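Long-range contact in CocE/NonD family hydrolase (Staphylococcus aureus subsp. aureus COL, PDB 3III), which is probably a serine hydrolase of the alpha/beta-hydrolase superfamily, related to cocaine esterase and the X-Pro dipeptidyl-peptidases, with its natural substrate not established: residues R338-Y342 with V439-D443. Coordinates in Å, arbitrary orientation, origin at the centre of the assembly. Numbering follows the deposited sequence.
Sequences RDQFY and VNFPD
The guanidinium of Arg-338 lies flat over the ring of Phe-441, a cation-pi stack with CZ of Arg-338 4.6 Å from the Phe-441 ring centroid, 22° off the ring normal, and the planes inclined by 26°. Arg-338 ends strand 333-338, just before a classic beta bulge in which Asp-339 and Gln-340 both face Lys-343; the stack lays it on the short, weakly bonded edge strand 441-443 of a separate antiparallel sheet, where the alpha/beta-hydrolase sheet meets the beta-rich C-terminal region of this CocE/NonD-type enzyme. The chain turns its corner at Asp-339 (phi/psi -109/-53), is extended at Gln-340, and reaches left-handed values at Tyr-342 (56/32). CA of Phe-341 and CA of Phe-441 approach to 4.8 Å. Arg-338 (m, t, m for chi1 to chi3) bends its side chain over Phe-441, whose m rotamer slides the ring under the turn: CE1 of Phe-441 lies 3.6 Å from CB of Arg-338 and 3.7 Å from CA of Gln-340, while O of Asp-339 meets the ring edge at CZ of Phe-441, 3.4 Å away. NE of Arg-338 hydrogen-bonds to O of Gly-500, and its NH2 to OG1 of Thr-501 and O of Val-452. Pro-442 packs its CD against CD1 of Phe-341 at 3.6 Å and its CG against CE1 of Tyr-342 at 4.0 Å. No direct hydrogen bond crosses, but waters bridge the segments: waters 1 and 2 both link NH1 of Arg-338 to O of Pro-442, and water 3 accepts from N of Phe-341 (2.9 Å) and donates to O of Asn-440 (2.8 Å) and OE1 of Gln-340 (3.0 Å).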
loop_
_atom_site.group_PDB
_atom_site.type_symbol
_atom_site.label_atom_id
_atom_site.label_comp_id
_atom_site.label_asym_id
_atom_site.label_seq_id
_atom_site.Cartn_x
_atom_site.Cartn_y
_atom_site.Cartn_z
ATOM N N ARG A 338 7.002 8.451 -13.937
ATOM C CA ARG A 338 8.399 8.129 -13.619
ATOM C C ARG A 338 9.167 8.039 -14.945
ATOM O O ARG A 338 8.698 7.406 -15.860
ATOM C CB ARG A 338 8.500 6.786 -12.929
ATOM C CG ARG A 338 7.788 6.719 -11.618
ATOM C CD ARG A 338 7.781 5.317 -11.027
ATOM N NE ARG A 338 7.128 4.413 -11.961
ATOM C CZ ARG A 338 7.057 3.088 -11.823
ATOM N NH1 ARG A 338 7.523 2.466 -10.731
ATOM N NH2 ARG A 338 6.444 2.376 -12.769
ATOM N N ASP A 339 10.365 8.597 -15.008
ATOM C CA ASP A 339 11.248 8.414 -16.157
ATOM C C ASP A 339 12.459 7.497 -15.793
ATOM O O ASP A 339 12.725 6.497 -16.502
ATOM C CB ASP A 339 11.780 9.759 -16.625
ATOM C CG ASP A 339 12.766 9.602 -17.807
ATOM O OD1 ASP A 339 12.676 8.588 -18.551
ATOM O OD2 ASP A 339 13.617 10.470 -17.955
ATOM N N GLN A 340 13.161 7.859 -14.713
ATOM C CA GLN A 340 14.228 7.058 -14.123
ATOM C C GLN A 340 14.044 7.056 -12.588
ATOM O O GLN A 340 13.104 7.680 -12.058
ATOM C CB GLN A 340 15.634 7.585 -14.490
ATOM C CG GLN A 340 16.003 7.615 -15.959
ATOM C CD GLN A 340 16.934 6.453 -16.420
ATOM O OE1 GLN A 340 17.728 5.859 -15.623
ATOM N NE2 GLN A 340 16.838 6.110 -17.730
ATOM N N PHE A 341 14.966 6.398 -11.892
ATOM C CA PHE A 341 14.946 6.284 -10.422
ATOM C C PHE A 341 15.004 7.707 -9.882
ATOM O O PHE A 341 15.989 8.456 -10.144
ATOM C CB PHE A 341 16.152 5.425 -9.934
ATOM C CG PHE A 341 16.301 5.365 -8.449
ATOM C CD1 PHE A 341 15.670 4.399 -7.712
ATOM C CD2 PHE A 341 17.057 6.310 -7.795
ATOM C CE1 PHE A 341 15.767 4.368 -6.312
ATOM C CE2 PHE A 341 17.155 6.317 -6.395
ATOM C CZ PHE A 341 16.532 5.316 -5.652
ATOM N N TYR A 342 13.996 8.085 -9.096
ATOM C CA TYR A 342 13.973 9.469 -8.498
ATOM C C TYR A 342 14.059 10.585 -9.531
ATOM O O TYR A 342 14.621 11.690 -9.269
ATOM C CB TYR A 342 15.054 9.581 -7.421
ATOM C CG TYR A 342 14.470 9.232 -6.059
ATOM C CD1 TYR A 342 13.968 7.952 -5.797
ATOM C CD2 TYR A 342 14.337 10.220 -5.060
ATOM C CE1 TYR A 342 13.395 7.622 -4.563
ATOM C CE2 TYR A 342 13.727 9.897 -3.819
ATOM C CZ TYR A 342 13.321 8.570 -3.573
ATOM O OH TYR A 342 12.725 8.234 -2.343
ATOM N N VAL A 439 15.970 0.049 -17.091
ATOM C CA VAL A 439 15.852 1.257 -16.251
ATOM C C VAL A 439 15.145 0.846 -14.939
ATOM O O VAL A 439 13.944 0.467 -14.939
ATOM C CB VAL A 439 15.027 2.346 -16.944
ATOM C CG1 VAL A 439 14.848 3.615 -15.987
ATOM C CG2 VAL A 439 15.655 2.726 -18.279
ATOM N N ASN A 440 15.874 0.908 -13.833
ATOM C CA ASN A 440 15.312 0.498 -12.550
ATOM C C ASN A 440 14.506 1.583 -11.850
ATOM O O ASN A 440 14.782 2.777 -12.009
ATOM C CB ASN A 440 16.426 0.005 -11.626
ATOM C CG ASN A 440 17.055 -1.292 -12.115
ATOM O OD1 ASN A 440 18.260 -1.385 -12.187
ATOM N ND2 ASN A 440 16.230 -2.312 -12.423
ATOM N N PHE A 441 13.576 1.154 -10.999
ATOM C CA PHE A 441 12.728 2.065 -10.249
ATOM C C PHE A 441 12.621 1.582 -8.830
ATOM O O PHE A 441 12.782 0.381 -8.582
ATOM C CB PHE A 441 11.322 2.179 -10.864
ATOM C CG PHE A 441 11.297 2.794 -12.262
ATOM C CD1 PHE A 441 11.420 4.186 -12.442
ATOM C CD2 PHE A 441 11.209 1.989 -13.386
ATOM C CE1 PHE A 441 11.418 4.737 -13.686
ATOM C CE2 PHE A 441 11.212 2.539 -14.637
ATOM C CZ PHE A 441 11.301 3.905 -14.819
ATOM N N PRO A 442 12.314 2.497 -7.885
ATOM C CA PRO A 442 11.930 2.050 -6.568
ATOM C C PRO A 442 10.782 1.005 -6.673
ATOM O O PRO A 442 9.827 1.185 -7.437
ATOM C CB PRO A 442 11.474 3.359 -5.874
ATOM C CG PRO A 442 12.138 4.442 -6.663
ATOM C CD PRO A 442 12.108 3.955 -8.027
ATOM N N ASP A 443 10.860 -0.018 -5.835
ATOM C CA ASP A 443 9.938 -1.144 -5.921
ATOM C C ASP A 443 9.880 -1.728 -4.524
ATOM O O ASP A 443 10.519 -1.235 -3.598
ATOM C CB ASP A 443 10.455 -2.127 -6.982
ATOM C CG ASP A 443 9.371 -3.014 -7.598
ATOM O OD1 ASP A 443 8.309 -3.256 -6.985
ATOM O OD2 ASP A 443 9.623 -3.496 -8.724
HETATM O O HOH W 1 8.559 3.439 -8.202
HETATM O O HOH W 2 8.136 -0.204 -9.369
HETATM O O HOH W 3 16.699 4.421 -13.174
#